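Local coordinates for envelopment polyprotein (Bovine Schmallenberg virus BH80/Germany/2011, PDB 7A56) that probably fuses the viral envelope with the host-cell membrane as a trimeric class II fusion glycoprotein, captured here in its postfusion form, at residues A[51-56]-A[350-355]; A[105-110]-A[201-206]; A[356-361]-A[377-382]; A[385-390]-A[425-430]; A[391-396]-A[411-416]. One frame throughout, in Å; residues are numbered along the deposited sequence.

Contact 1 (A[51-56]-A[350-355]); sequences AIIPQY and YSTQAT
Pro54 and Gln55 pass across Ser351 and Thr352 where two irregular segments meet, their directions 112° apart and Gln55 CA 4.9 Å from Ser351 CA. A single direct backbone hydrogen bond fastens the crossing: Thr352 N donates to Pro54 O (2.9 Å), nearly along the C=O axis. Pro54 O also accepts from a water that lies 2.6 Å from Thr352 OG1, and a second water donates to both Ile53 O and Thr352 O. Among the side chains, Pro54 CG lies 3.7 Å from Tyr350 CE2, reaching the ring obliquely. Ser351 CB fits against the Gln55 carbonyl carbon. Gln55 has its CB turned away, yet NE2 at the end of its extended chain comes 3.6 Å from Ala354 CB and shares a water with Ala354 N, while OE1 accepts from Ser386 N. This is a largely water-mediated loop crossing, consistent with a linker that leads from the central domain to the C-terminal beta domain in a class II fusion protein.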
# COMPACT_ATOMS: atom_id res chain seq x y z
N ALA A 51 -19.21 -30.14 -4.05
CA ALA A 51 -18.71 -30.77 -2.81
C ALA A 51 -17.94 -29.76 -1.97
O ALA A 51 -17.18 -28.94 -2.50
CB ALA A 51 -17.80 -31.96 -3.15
N ILE A 52 -18.20 -29.77 -0.66
CA ILE A 52 -17.52 -28.87 0.27
C ILE A 52 -17.10 -29.77 1.43
O ILE A 52 -17.94 -30.19 2.24
CB ILE A 52 -18.41 -27.70 0.74
CG1 ILE A 52 -18.85 -26.78 -0.43
CG2 ILE A 52 -17.73 -26.83 1.84
CD1 ILE A 52 -20.24 -26.19 -0.14
N ILE A 53 -15.81 -30.09 1.47
CA ILE A 53 -15.21 -30.99 2.46
C ILE A 53 -14.14 -30.18 3.19
O ILE A 53 -13.14 -29.76 2.57
CB ILE A 53 -14.62 -32.23 1.78
CG1 ILE A 53 -15.70 -32.98 0.97
CG2 ILE A 53 -14.02 -33.17 2.88
CD1 ILE A 53 -15.18 -34.11 0.15
N PRO A 54 -14.34 -29.87 4.47
CA PRO A 54 -13.53 -28.83 5.13
C PRO A 54 -12.06 -29.20 5.32
O PRO A 54 -11.73 -30.30 5.76
CB PRO A 54 -14.24 -28.61 6.47
CG PRO A 54 -15.12 -29.82 6.67
CD PRO A 54 -15.47 -30.32 5.30
N GLN A 55 -11.18 -28.26 5.00
CA GLN A 55 -9.73 -28.44 5.15
C GLN A 55 -9.19 -27.87 6.45
O GLN A 55 -8.05 -28.17 6.80
CB GLN A 55 -8.98 -27.70 4.00
CG GLN A 55 -9.14 -28.36 2.63
CD GLN A 55 -8.76 -27.40 1.55
OE1 GLN A 55 -9.45 -26.40 1.35
NE2 GLN A 55 -7.62 -27.63 0.88
N TYR A 56 -9.93 -26.95 7.08
CA TYR A 56 -9.40 -26.14 8.17
C TYR A 56 -9.92 -26.65 9.53
O TYR A 56 -11.12 -26.89 9.70
CB TYR A 56 -9.77 -24.67 7.95
CG TYR A 56 -9.08 -23.71 8.91
CD1 TYR A 56 -7.77 -23.24 8.63
CD2 TYR A 56 -9.68 -23.35 10.11
CE1 TYR A 56 -7.13 -22.39 9.50
CE2 TYR A 56 -9.04 -22.47 11.02
CZ TYR A 56 -7.77 -22.00 10.71
OH TYR A 56 -7.13 -21.15 11.55
N TYR A 350 -13.38 -30.89 13.01
CA TYR A 350 -12.73 -31.88 12.17
C TYR A 350 -12.37 -31.25 10.83
O TYR A 350 -12.87 -30.16 10.47
CB TYR A 350 -13.61 -33.14 11.94
CG TYR A 350 -14.77 -32.89 11.01
CD1 TYR A 350 -16.03 -32.41 11.52
CD2 TYR A 350 -14.62 -33.09 9.63
CE1 TYR A 350 -17.08 -32.14 10.66
CE2 TYR A 350 -15.64 -32.83 8.75
CZ TYR A 350 -16.86 -32.34 9.26
OH TYR A 350 -17.86 -32.07 8.36
N SER A 351 -11.47 -31.93 10.12
CA SER A 351 -11.07 -31.50 8.77
C SER A 351 -10.50 -32.72 8.06
O SER A 351 -10.29 -33.78 8.66
CB SER A 351 -10.05 -30.37 8.81
OG SER A 351 -8.83 -30.88 9.30
N THR A 352 -10.26 -32.55 6.76
CA THR A 352 -9.78 -33.61 5.90
C THR A 352 -8.92 -32.95 4.87
O THR A 352 -9.27 -31.88 4.38
CB THR A 352 -10.94 -34.33 5.23
OG1 THR A 352 -11.79 -34.85 6.25
CG2 THR A 352 -10.44 -35.43 4.32
N GLN A 353 -7.79 -33.56 4.54
CA GLN A 353 -7.00 -32.97 3.46
C GLN A 353 -7.70 -33.17 2.12
O GLN A 353 -8.18 -34.26 1.82
CB GLN A 353 -5.62 -33.57 3.43
CG GLN A 353 -4.65 -32.78 4.25
CD GLN A 353 -3.33 -32.60 3.56
OE1 GLN A 353 -3.10 -33.13 2.45
NE2 GLN A 353 -2.43 -31.84 4.20
N ALA A 354 -7.71 -32.11 1.30
CA ALA A 354 -8.30 -32.23 -0.03
C ALA A 354 -7.51 -33.19 -0.92
O ALA A 354 -6.30 -33.36 -0.77
CB ALA A 354 -8.39 -30.83 -0.67
N THR A 355 -8.20 -33.85 -1.85
CA THR A 355 -7.56 -34.66 -2.89
C THR A 355 -7.46 -33.83 -4.17
O THR A 355 -8.46 -33.62 -4.86
CB THR A 355 -8.35 -35.93 -3.14
OG1 THR A 355 -8.44 -36.66 -1.92
CG2 THR A 355 -7.65 -36.83 -4.22
O HOH W 1 -11.00 -31.53 2.12
O HOH W 2 -13.42 -32.80 6.19
O HOH W 3 -5.93 -29.78 2.27
O HOH W 4 -6.74 -29.22 9.02

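Contact 2 (A[105-110]-A[201-206]); sequences YVRRVI and EVCITM
Strands 98-134 and 197-206 pair antiparallel, and a classic beta bulge puts Arg107 and Arg108 opposite the single residue Glu201. The tight part is the backbone ladder. Tyr105 and Cys203 form a hydrogen-bonded pair, with Cys203 N 2.7 Å from Tyr105 O and Tyr105 N donating back to Cys203 O. Val106 and Val202 follow as a non-hydrogen-bonded pair, their side chains on the sheet face opposite that of Tyr105, Cys203 and Glu201. At the bulge Glu201 O accepts from Arg108 N (3.2 Å) and weakly from Arg107 N, while Glu201 N donates to Arg108 O. Thr205 OG1, hydrogen-bonded to Ser210 OG, sits at the edge of the Tyr105 ring, and Cys203 SG, in disulfide with Cys212, approaches that ring obliquely.

The side of the two arginines is looser and partly exposed. Glu201 OE1 lies 3.2 Å from Arg108 NH1 in a salt bridge, but 3.8 Å from Arg107 NE, a long one. The Arg107 chain runs beside Glu201, extended from CG to NE. Arg108 bends at chi3 (70°), crosses Glu201 and has a second charged partner in Asp199. A water accepts from Arg108 NH2 and donates weakly to Glu201 OE2. Glu201 CB lies 3.7 Å above one face of the Arg108 guanidinium, toward its rim.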
# COMPACT_ATOMS: atom_id res chain seq x y z
N TYR A 105 -18.37 -22.19 6.00
CA TYR A 105 -17.77 -22.21 4.66
C TYR A 105 -17.63 -20.77 4.17
O TYR A 105 -18.64 -20.06 4.09
CB TYR A 105 -18.64 -23.09 3.74
CG TYR A 105 -18.48 -22.88 2.23
CD1 TYR A 105 -17.23 -22.68 1.67
CD2 TYR A 105 -19.57 -22.92 1.40
CE1 TYR A 105 -17.09 -22.47 0.26
CE2 TYR A 105 -19.46 -22.73 0.02
CZ TYR A 105 -18.23 -22.51 -0.53
OH TYR A 105 -18.18 -22.34 -1.87
N VAL A 106 -16.40 -20.35 3.85
CA VAL A 106 -16.16 -18.96 3.35
C VAL A 106 -16.37 -19.01 1.83
O VAL A 106 -15.48 -19.38 1.06
CB VAL A 106 -14.80 -18.43 3.77
CG1 VAL A 106 -14.62 -16.91 3.35
CG2 VAL A 106 -14.61 -18.58 5.28
N ARG A 107 -17.58 -18.71 1.40
CA ARG A 107 -17.93 -18.99 0.02
C ARG A 107 -17.29 -18.00 -0.95
O ARG A 107 -16.94 -18.38 -2.05
CB ARG A 107 -19.44 -18.99 -0.16
CG ARG A 107 -19.84 -19.30 -1.62
CD ARG A 107 -21.23 -19.79 -1.77
NE ARG A 107 -21.63 -19.76 -3.17
CZ ARG A 107 -21.38 -20.69 -4.08
NH1 ARG A 107 -20.70 -21.81 -3.77
NH2 ARG A 107 -21.83 -20.48 -5.33
N ARG A 108 -17.14 -16.75 -0.56
CA ARG A 108 -16.48 -15.80 -1.48
C ARG A 108 -15.67 -14.80 -0.69
O ARG A 108 -16.10 -14.30 0.36
CB ARG A 108 -17.53 -15.12 -2.36
CG ARG A 108 -16.92 -14.02 -3.30
CD ARG A 108 -18.05 -13.46 -4.21
NE ARG A 108 -18.99 -12.65 -3.41
CZ ARG A 108 -20.25 -12.98 -3.15
NH1 ARG A 108 -20.77 -14.09 -3.65
NH2 ARG A 108 -21.00 -12.16 -2.41
N VAL A 109 -14.44 -14.55 -1.15
CA VAL A 109 -13.65 -13.42 -0.68
C VAL A 109 -13.02 -12.80 -1.92
O VAL A 109 -12.26 -13.46 -2.63
CB VAL A 109 -12.51 -13.81 0.27
CG1 VAL A 109 -11.71 -12.56 0.57
CG2 VAL A 109 -13.05 -14.44 1.63
N ILE A 110 -13.33 -11.53 -2.17
CA ILE A 110 -12.60 -10.77 -3.23
C ILE A 110 -12.50 -9.32 -2.81
O ILE A 110 -13.30 -8.83 -2.00
CB ILE A 110 -13.29 -10.81 -4.59
CG1 ILE A 110 -14.65 -10.18 -4.46
CG2 ILE A 110 -13.39 -12.22 -5.15
CD1 ILE A 110 -15.11 -9.65 -5.76
N GLU A 201 -18.67 -13.51 1.54
CA GLU A 201 -19.88 -14.26 1.80
C GLU A 201 -19.51 -15.51 2.57
O GLU A 201 -18.57 -16.23 2.21
CB GLU A 201 -20.57 -14.60 0.48
CG GLU A 201 -21.88 -15.44 0.66
CD GLU A 201 -22.38 -15.95 -0.69
OE1 GLU A 201 -21.53 -16.32 -1.54
OE2 GLU A 201 -23.59 -15.93 -0.93
N VAL A 202 -20.32 -15.82 3.59
CA VAL A 202 -20.04 -16.98 4.44
C VAL A 202 -21.31 -17.80 4.54
O VAL A 202 -22.42 -17.27 4.47
CB VAL A 202 -19.55 -16.58 5.84
CG1 VAL A 202 -18.28 -15.74 5.74
CG2 VAL A 202 -20.65 -15.87 6.60
N CYS A 203 -21.15 -19.14 4.65
CA CYS A 203 -22.29 -20.04 4.63
C CYS A 203 -22.22 -21.00 5.81
O CYS A 203 -21.14 -21.36 6.27
CB CYS A 203 -22.39 -20.94 3.36
SG CYS A 203 -22.43 -19.96 1.81
N ILE A 204 -23.39 -21.37 6.30
CA ILE A 204 -23.56 -22.54 7.17
C ILE A 204 -23.92 -23.69 6.25
O ILE A 204 -25.00 -23.70 5.63
CB ILE A 204 -24.67 -22.33 8.21
CG1 ILE A 204 -24.42 -21.06 9.02
CG2 ILE A 204 -24.77 -23.57 9.21
CD1 ILE A 204 -23.13 -21.10 9.82
N THR A 205 -23.07 -24.70 6.19
CA THR A 205 -23.30 -25.80 5.26
C THR A 205 -23.69 -27.05 6.05
O THR A 205 -22.94 -27.52 6.92
CB THR A 205 -22.06 -26.01 4.39
OG1 THR A 205 -21.92 -24.85 3.54
CG2 THR A 205 -22.15 -27.28 3.50
N MET A 206 -24.91 -27.52 5.81
CA MET A 206 -25.40 -28.77 6.37
C MET A 206 -25.67 -29.70 5.19
O MET A 206 -25.47 -29.33 4.02
CB MET A 206 -26.63 -28.52 7.26
CG MET A 206 -26.26 -27.85 8.65
SD MET A 206 -27.74 -27.90 9.71
CE MET A 206 -28.74 -26.74 8.68
O HOH W 5 -24.14 -13.09 -2.77

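Contact 3 (A[356-361]-A[377-382]); sequences VTIDEI and LKLSTN
A classic beta bulge sets Asp359 and Glu360 together opposite Lys378 in the hairpin of strands 356-365 and 373-381. Lys378 O accepts from both Asp359 N and Glu360 N, the latter at 3.2 Å on a lone pair, and the register slips by one residue there. Asp359 turns its carboxylate back along the hairpin: OD2 receives the Ser380 hydroxyl (OG 2.7 Å away) on its syn lone pair, while OD1 accepts from Thr357 OG1. Both carboxylate oxygens are thus engaged, which should limit its rotation. Glu360 and Lys378 lie side by side, Glu360 CG 3.5 Å from Lys378 CB, and finish in a salt bridge in which Lys378 NZ is equally far, 3.5 Å, from Glu360 OE1 and OE2. On the other face Leu379 CD2 presses tightly against Ile358 CG1 (3.5 Å), and Ile361 CG1 meets Leu377 CD1. That apolar face packs on strands 422-426 and 429-433, with Val426 against Ile358 and Leu379, and Ala431 against Ile358 and Ile361; strand 408-414 flanks 373-381 in the sheet.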
# COMPACT_ATOMS: atom_id res chain seq x y z
N VAL A 356 -6.26 -33.33 -4.47
CA VAL A 356 -6.00 -32.50 -5.65
C VAL A 356 -4.98 -33.21 -6.51
O VAL A 356 -4.03 -33.81 -5.99
CB VAL A 356 -5.49 -31.09 -5.26
CG1 VAL A 356 -5.23 -30.25 -6.50
CG2 VAL A 356 -6.49 -30.40 -4.34
N THR A 357 -5.20 -33.21 -7.83
CA THR A 357 -4.22 -33.67 -8.79
C THR A 357 -3.96 -32.58 -9.82
O THR A 357 -4.89 -31.89 -10.27
CB THR A 357 -4.65 -34.97 -9.51
OG1 THR A 357 -5.90 -34.75 -10.19
CG2 THR A 357 -4.78 -36.17 -8.52
N ILE A 358 -2.70 -32.42 -10.21
CA ILE A 358 -2.34 -31.55 -11.33
C ILE A 358 -2.35 -32.40 -12.59
O ILE A 358 -1.40 -33.13 -12.86
CB ILE A 358 -1.00 -30.87 -11.12
CG1 ILE A 358 -1.06 -30.01 -9.86
CG2 ILE A 358 -0.63 -30.09 -12.41
CD1 ILE A 358 0.26 -29.47 -9.38
N ASP A 359 -3.44 -32.33 -13.36
CA ASP A 359 -3.60 -33.24 -14.48
C ASP A 359 -2.68 -32.86 -15.62
O ASP A 359 -2.14 -33.73 -16.31
CB ASP A 359 -5.06 -33.26 -14.95
CG ASP A 359 -6.02 -33.62 -13.82
OD1 ASP A 359 -5.58 -34.34 -12.91
OD2 ASP A 359 -7.19 -33.19 -13.84
N GLU A 360 -2.49 -31.57 -15.84
CA GLU A 360 -1.42 -31.21 -16.77
C GLU A 360 -0.90 -29.83 -16.43
O GLU A 360 -1.53 -29.08 -15.69
CB GLU A 360 -1.87 -31.29 -18.21
CG GLU A 360 -3.27 -30.89 -18.54
CD GLU A 360 -3.52 -30.99 -20.05
OE1 GLU A 360 -4.20 -31.95 -20.48
OE2 GLU A 360 -2.99 -30.13 -20.80
N ILE A 361 0.28 -29.54 -16.95
CA ILE A 361 0.94 -28.25 -16.75
C ILE A 361 1.75 -27.92 -17.99
O ILE A 361 2.57 -28.73 -18.45
CB ILE A 361 1.82 -28.23 -15.48
CG1 ILE A 361 2.59 -26.92 -15.37
CG2 ILE A 361 2.76 -29.44 -15.46
CD1 ILE A 361 3.32 -26.77 -14.02
N LEU A 377 -2.33 -24.67 -15.81
CA LEU A 377 -2.54 -25.91 -15.09
C LEU A 377 -3.96 -26.41 -15.35
O LEU A 377 -4.93 -25.63 -15.33
CB LEU A 377 -2.33 -25.70 -13.59
CG LEU A 377 -0.87 -25.60 -13.09
CD1 LEU A 377 -0.21 -24.31 -13.53
CD2 LEU A 377 -0.82 -25.69 -11.57
N LYS A 378 -4.09 -27.72 -15.53
CA LYS A 378 -5.37 -28.40 -15.36
C LYS A 378 -5.36 -29.18 -14.05
O LYS A 378 -4.53 -30.09 -13.87
CB LYS A 378 -5.68 -29.32 -16.55
CG LYS A 378 -5.94 -28.57 -17.85
CD LYS A 378 -7.08 -29.22 -18.62
CE LYS A 378 -7.22 -28.63 -20.01
NZ LYS A 378 -6.36 -29.30 -21.04
N LEU A 379 -6.29 -28.83 -13.16
CA LEU A 379 -6.40 -29.36 -11.79
C LEU A 379 -7.69 -30.14 -11.62
O LEU A 379 -8.74 -29.71 -12.12
CB LEU A 379 -6.43 -28.27 -10.72
CG LEU A 379 -5.18 -27.44 -10.52
CD1 LEU A 379 -5.23 -26.80 -9.16
CD2 LEU A 379 -3.96 -28.32 -10.67
N SER A 380 -7.61 -31.25 -10.89
CA SER A 380 -8.78 -31.97 -10.36
C SER A 380 -8.81 -31.82 -8.84
O SER A 380 -7.76 -31.79 -8.19
CB SER A 380 -8.75 -33.44 -10.74
OG SER A 380 -9.14 -33.61 -12.09
N THR A 381 -10.00 -31.68 -8.29
CA THR A 381 -10.13 -31.58 -6.84
C THR A 381 -11.45 -32.21 -6.43
O THR A 381 -12.44 -32.16 -7.16
CB THR A 381 -10.03 -30.12 -6.35
OG1 THR A 381 -10.23 -30.06 -4.93
CG2 THR A 381 -11.07 -29.19 -7.07
N ASN A 382 -11.44 -32.84 -5.26
CA ASN A 382 -12.67 -33.44 -4.75
C ASN A 382 -13.52 -32.44 -3.95
O ASN A 382 -14.60 -32.82 -3.46
CB ASN A 382 -12.35 -34.72 -3.93
CG ASN A 382 -11.54 -34.44 -2.64
OD1 ASN A 382 -10.83 -33.45 -2.50
ND2 ASN A 382 -11.67 -35.34 -1.70

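Contact 4 (A[385-390]-A[425-430]); sequences GSCSIK and SVCSAS. With PO4 (phosphate ion), chain J.
Ser425 pairs with Lys390 through two backbone bonds, Ser425 N to Lys390 O and Lys390 N to Ser425 O, each 2.9 Å. Its hydroxyl lies 3.5 Å from Lys390 CB, OG to CB, and donates to a water that in turn donates to Ser388 O and Cys427 O; this one water ties together three polar groups beside the strand end. The Lys390 chain leads away from Ser425, bending at chi4, so that NZ donates to O3 of a phosphate ion (3.0 Å), probably from the crystallisation liquor, which also binds Lys398 and Gln197 of the second subunit.

Val426 forks on the opposite face: CG1 meets Cys387 CB at 3.6 Å, while CG2 lies 4.2 Å from Ile389 CG1, the two side chains lying alongside each other. Val426 also opens a type II' turn, with Cys427 and Ser428 at its two central positions. Cys427 N donates to Ser388 O (3.0 Å), and its SG closes a disulfide with Cys387 SG, chi3 -84°. Mutual backbone bonds between Val426 and Ala429 close the turn across Cys427 and Ser428, and Ala429 begins the return strand.

Strand 385-391 thus stands between 399-402 and 422-426, with 429-433 beyond. Val356 of strand 356-365 packs on both cysteines, and Ile358 covers Val426 and Ala429.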
# COMPACT_ATOMS: atom_id res chain seq x y z
N GLY A 385 -12.02 -25.51 -2.21
CA GLY A 385 -11.10 -25.35 -1.10
C GLY A 385 -10.05 -24.30 -1.43
O GLY A 385 -10.19 -23.55 -2.40
N SER A 386 -9.02 -24.27 -0.62
CA SER A 386 -7.95 -23.30 -0.77
C SER A 386 -6.67 -24.08 -0.53
O SER A 386 -6.60 -24.83 0.43
CB SER A 386 -8.08 -22.16 0.25
OG SER A 386 -7.01 -21.23 0.09
N CYS A 387 -5.69 -23.95 -1.43
CA CYS A 387 -4.46 -24.73 -1.34
C CYS A 387 -3.24 -23.84 -1.29
O CYS A 387 -3.18 -22.82 -1.97
CB CYS A 387 -4.30 -25.64 -2.55
SG CYS A 387 -5.48 -26.93 -2.60
N SER A 388 -2.22 -24.29 -0.59
CA SER A 388 -0.91 -23.69 -0.76
C SER A 388 -0.35 -23.97 -2.17
O SER A 388 -0.37 -25.11 -2.64
CB SER A 388 0.03 -24.26 0.29
OG SER A 388 1.14 -23.42 0.44
N ILE A 389 0.17 -22.95 -2.85
CA ILE A 389 0.84 -23.19 -4.13
C ILE A 389 2.32 -22.89 -3.94
O ILE A 389 2.69 -21.87 -3.33
CB ILE A 389 0.16 -22.41 -5.28
CG1 ILE A 389 0.87 -22.69 -6.62
CG2 ILE A 389 -0.02 -20.90 -4.98
CD1 ILE A 389 0.05 -22.24 -7.86
N LYS A 390 3.18 -23.82 -4.38
CA LYS A 390 4.63 -23.64 -4.30
C LYS A 390 5.30 -23.95 -5.65
O LYS A 390 4.73 -24.61 -6.51
CB LYS A 390 5.21 -24.52 -3.18
CG LYS A 390 4.65 -24.08 -1.79
CD LYS A 390 5.39 -24.66 -0.63
CE LYS A 390 4.68 -24.25 0.66
NZ LYS A 390 4.41 -22.79 0.79
N SER A 425 3.62 -27.25 -6.99
CA SER A 425 2.78 -28.07 -6.13
C SER A 425 1.56 -27.26 -5.74
O SER A 425 1.65 -26.03 -5.55
CB SER A 425 3.57 -28.57 -4.88
OG SER A 425 3.71 -27.58 -3.87
N VAL A 426 0.41 -27.93 -5.67
CA VAL A 426 -0.84 -27.34 -5.19
C VAL A 426 -1.45 -28.30 -4.16
O VAL A 426 -1.79 -29.44 -4.50
CB VAL A 426 -1.81 -27.11 -6.35
CG1 VAL A 426 -3.09 -26.47 -5.84
CG2 VAL A 426 -1.12 -26.24 -7.46
N CYS A 427 -1.62 -27.84 -2.93
CA CYS A 427 -1.96 -28.74 -1.80
C CYS A 427 -0.90 -29.85 -1.82
O CYS A 427 0.30 -29.58 -1.91
CB CYS A 427 -3.42 -29.21 -1.91
SG CYS A 427 -4.73 -28.15 -1.12
N SER A 428 -1.26 -31.12 -1.80
CA SER A 428 -0.21 -32.12 -1.81
C SER A 428 0.17 -32.59 -3.23
O SER A 428 1.04 -33.45 -3.36
CB SER A 428 -0.61 -33.31 -0.92
OG SER A 428 -1.69 -34.01 -1.50
N ALA A 429 -0.40 -32.01 -4.29
CA ALA A 429 -0.12 -32.49 -5.64
C ALA A 429 1.11 -31.79 -6.20
O ALA A 429 1.37 -30.63 -5.92
CB ALA A 429 -1.32 -32.25 -6.56
N SER A 430 1.87 -32.52 -7.01
CA SER A 430 3.07 -31.99 -7.65
C SER A 430 3.06 -32.29 -9.14
O SER A 430 2.52 -33.31 -9.58
CB SER A 430 4.32 -32.61 -7.05
OG SER A 430 5.35 -31.66 -7.09
P PO4 J . 7.72 -21.16 0.67
O1 PO4 J . 8.85 -20.21 0.94
O2 PO4 J . 7.91 -21.78 -0.70
O3 PO4 J . 6.38 -20.47 0.72
O4 PO4 J . 7.70 -22.22 1.74
O HOH W 6 1.67 -27.12 -2.17

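Contact 5 (A[391-396]-A[411-416]); sequences SNCDTY and IKLNCP
Lys412 O accepts a hydrogen bond from a water 2.7 Å away, and the same water accepts from Tyr396 N, bridging the strands where direct pairing has given way. In the plane of the Tyr396 ring, Lys412 O also lies 3.4 Å from CD1 at the ring edge. The Lys412 side chain takes one face: its bend at chi3 (74°) brings CE over the ring centre, 3.5 Å from the centroid, a CH-pi contact. NZ lies 4.1 Å from the same centroid and 16° off the normal, a cation-pi contact, and donates to Gln312 O.

Farther along, Asp394 and Asn414 form the one sound antiparallel hydrogen-bonded pair, with Asp394 N to Asn414 O and Asn414 N to Asp394 O both 2.9 Å. Asp394 OD1 accepts from Ser114 of the second subunit. Leu413, on the other face, sets CD2 3.8 Å from Thr395 CG2 and CB near Cys393 CB. Cys393 SG and Cys415 SG form a disulfide with chi3 97°. Just before it, Ser391 OG accepts from Cys393 N in an ST turn and is also hydrogen-bonded to Ser423 O.

The covalent link thus secures one end of a short pairing. At the other, buried Lys412 has both an aromatic face and a carbonyl beside its amine, which would probably favour its charged form.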
# COMPACT_ATOMS: atom_id res chain seq x y z
N SER A 391 6.54 -23.48 -5.81
CA SER A 391 7.31 -23.75 -7.03
C SER A 391 8.79 -23.61 -6.72
O SER A 391 9.18 -23.01 -5.71
CB SER A 391 6.91 -22.79 -8.18
OG SER A 391 7.75 -22.88 -9.34
N ASN A 392 9.61 -24.21 -7.59
CA ASN A 392 11.03 -23.88 -7.56
C ASN A 392 11.27 -22.46 -8.06
O ASN A 392 12.27 -21.84 -7.68
CB ASN A 392 11.85 -24.89 -8.37
CG ASN A 392 11.40 -24.99 -9.83
OD1 ASN A 392 10.22 -24.94 -10.13
ND2 ASN A 392 12.36 -25.12 -10.72
N CYS A 393 10.36 -21.92 -8.85
CA CYS A 393 10.43 -20.53 -9.21
C CYS A 393 9.74 -19.68 -8.16
O CYS A 393 9.08 -20.19 -7.24
CB CYS A 393 9.80 -20.31 -10.59
SG CYS A 393 10.54 -21.36 -11.84
N ASP A 394 9.90 -18.36 -8.29
CA ASP A 394 9.12 -17.44 -7.48
C ASP A 394 7.68 -17.37 -8.00
O ASP A 394 7.44 -17.53 -9.19
CB ASP A 394 9.75 -16.06 -7.49
CG ASP A 394 11.03 -16.01 -6.71
OD1 ASP A 394 11.03 -16.43 -5.54
OD2 ASP A 394 12.04 -15.54 -7.26
N THR A 395 6.73 -17.15 -7.09
CA THR A 395 5.30 -17.13 -7.44
C THR A 395 4.73 -15.75 -7.14
O THR A 395 5.31 -14.96 -6.41
CB THR A 395 4.49 -18.21 -6.69
OG1 THR A 395 4.52 -17.93 -5.29
CG2 THR A 395 5.12 -19.56 -6.89
N TYR A 396 3.56 -15.49 -7.69
CA TYR A 396 2.87 -14.22 -7.48
C TYR A 396 1.58 -14.41 -6.70
O TYR A 396 0.82 -13.45 -6.50
CB TYR A 396 2.61 -13.53 -8.83
CG TYR A 396 3.86 -12.89 -9.43
CD1 TYR A 396 4.76 -13.63 -10.22
CD2 TYR A 396 4.14 -11.53 -9.25
CE1 TYR A 396 5.88 -13.07 -10.75
CE2 TYR A 396 5.26 -10.94 -9.82
CZ TYR A 396 6.12 -11.72 -10.56
OH TYR A 396 7.24 -11.19 -11.11
N ILE A 411 -1.05 -19.35 -13.75
CA ILE A 411 -0.21 -18.66 -12.78
C ILE A 411 0.99 -18.06 -13.51
O ILE A 411 1.37 -18.51 -14.59
CB ILE A 411 0.32 -19.58 -11.66
CG1 ILE A 411 1.27 -20.65 -12.20
CG2 ILE A 411 -0.83 -20.15 -10.83
CD1 ILE A 411 1.63 -21.69 -11.14
N LYS A 412 1.59 -17.05 -12.89
CA LYS A 412 2.80 -16.44 -13.41
C LYS A 412 3.95 -16.72 -12.45
O LYS A 412 3.76 -16.71 -11.22
CB LYS A 412 2.60 -14.93 -13.62
CG LYS A 412 3.85 -14.16 -13.93
CD LYS A 412 3.54 -12.69 -14.22
CE LYS A 412 3.17 -11.88 -12.96
NZ LYS A 412 3.30 -10.38 -13.18
N LEU A 413 5.10 -17.07 -13.01
CA LEU A 413 6.30 -17.44 -12.26
C LEU A 413 7.48 -16.56 -12.65
O LEU A 413 7.58 -16.08 -13.78
CB LEU A 413 6.69 -18.90 -12.49
CG LEU A 413 5.61 -19.94 -12.14
CD1 LEU A 413 6.16 -21.32 -12.48
CD2 LEU A 413 5.15 -19.85 -10.68
N ASN A 414 8.37 -16.38 -11.71
CA ASN A 414 9.62 -15.68 -11.95
C ASN A 414 10.70 -16.73 -11.76
O ASN A 414 11.04 -17.06 -10.62
CB ASN A 414 9.78 -14.51 -11.00
CG ASN A 414 11.16 -13.90 -11.04
OD1 ASN A 414 11.95 -14.02 -10.08
ND2 ASN A 414 11.47 -13.23 -12.14
N CYS A 415 11.22 -17.28 -12.88
CA CYS A 415 12.21 -18.35 -12.87
C CYS A 415 13.59 -17.82 -13.26
O CYS A 415 13.71 -17.02 -14.20
CB CYS A 415 11.85 -19.49 -13.84
SG CYS A 415 10.31 -20.33 -13.58
N PRO A 416 14.64 -18.27 -12.59
CA PRO A 416 15.98 -17.81 -12.92
C PRO A 416 16.40 -18.30 -14.30
O PRO A 416 15.89 -19.31 -14.81
CB PRO A 416 16.86 -18.42 -11.82
CG PRO A 416 15.93 -18.91 -10.78
CD PRO A 416 14.64 -19.23 -11.47
O HOH W 7 2.08 -17.22 -9.13

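How the contacts relate
From the N terminus, loop 51-56 is first to take part, and contact 1 closes the longest loop by meeting segment 350-355 nearly 300 residues later. Contact 2 lies wholly within that loop, and Ile52 touches its Tyr105 and Thr205. Contacts 3 and 4 follow in series. Contact 3 pairs neighbouring strands of a hairpin; contact 4 joins strand 385-391 to 422-426 and encloses contact 5, with Ile389 packing on Ile411. The sheets holding contacts 3 and 5 on one side and contact 4 on the other face each other as a beta sandwich. Contact 1 ties this C-terminal domain to the central sheets through Thr355 with Asn382 and Gln55 with Ser386.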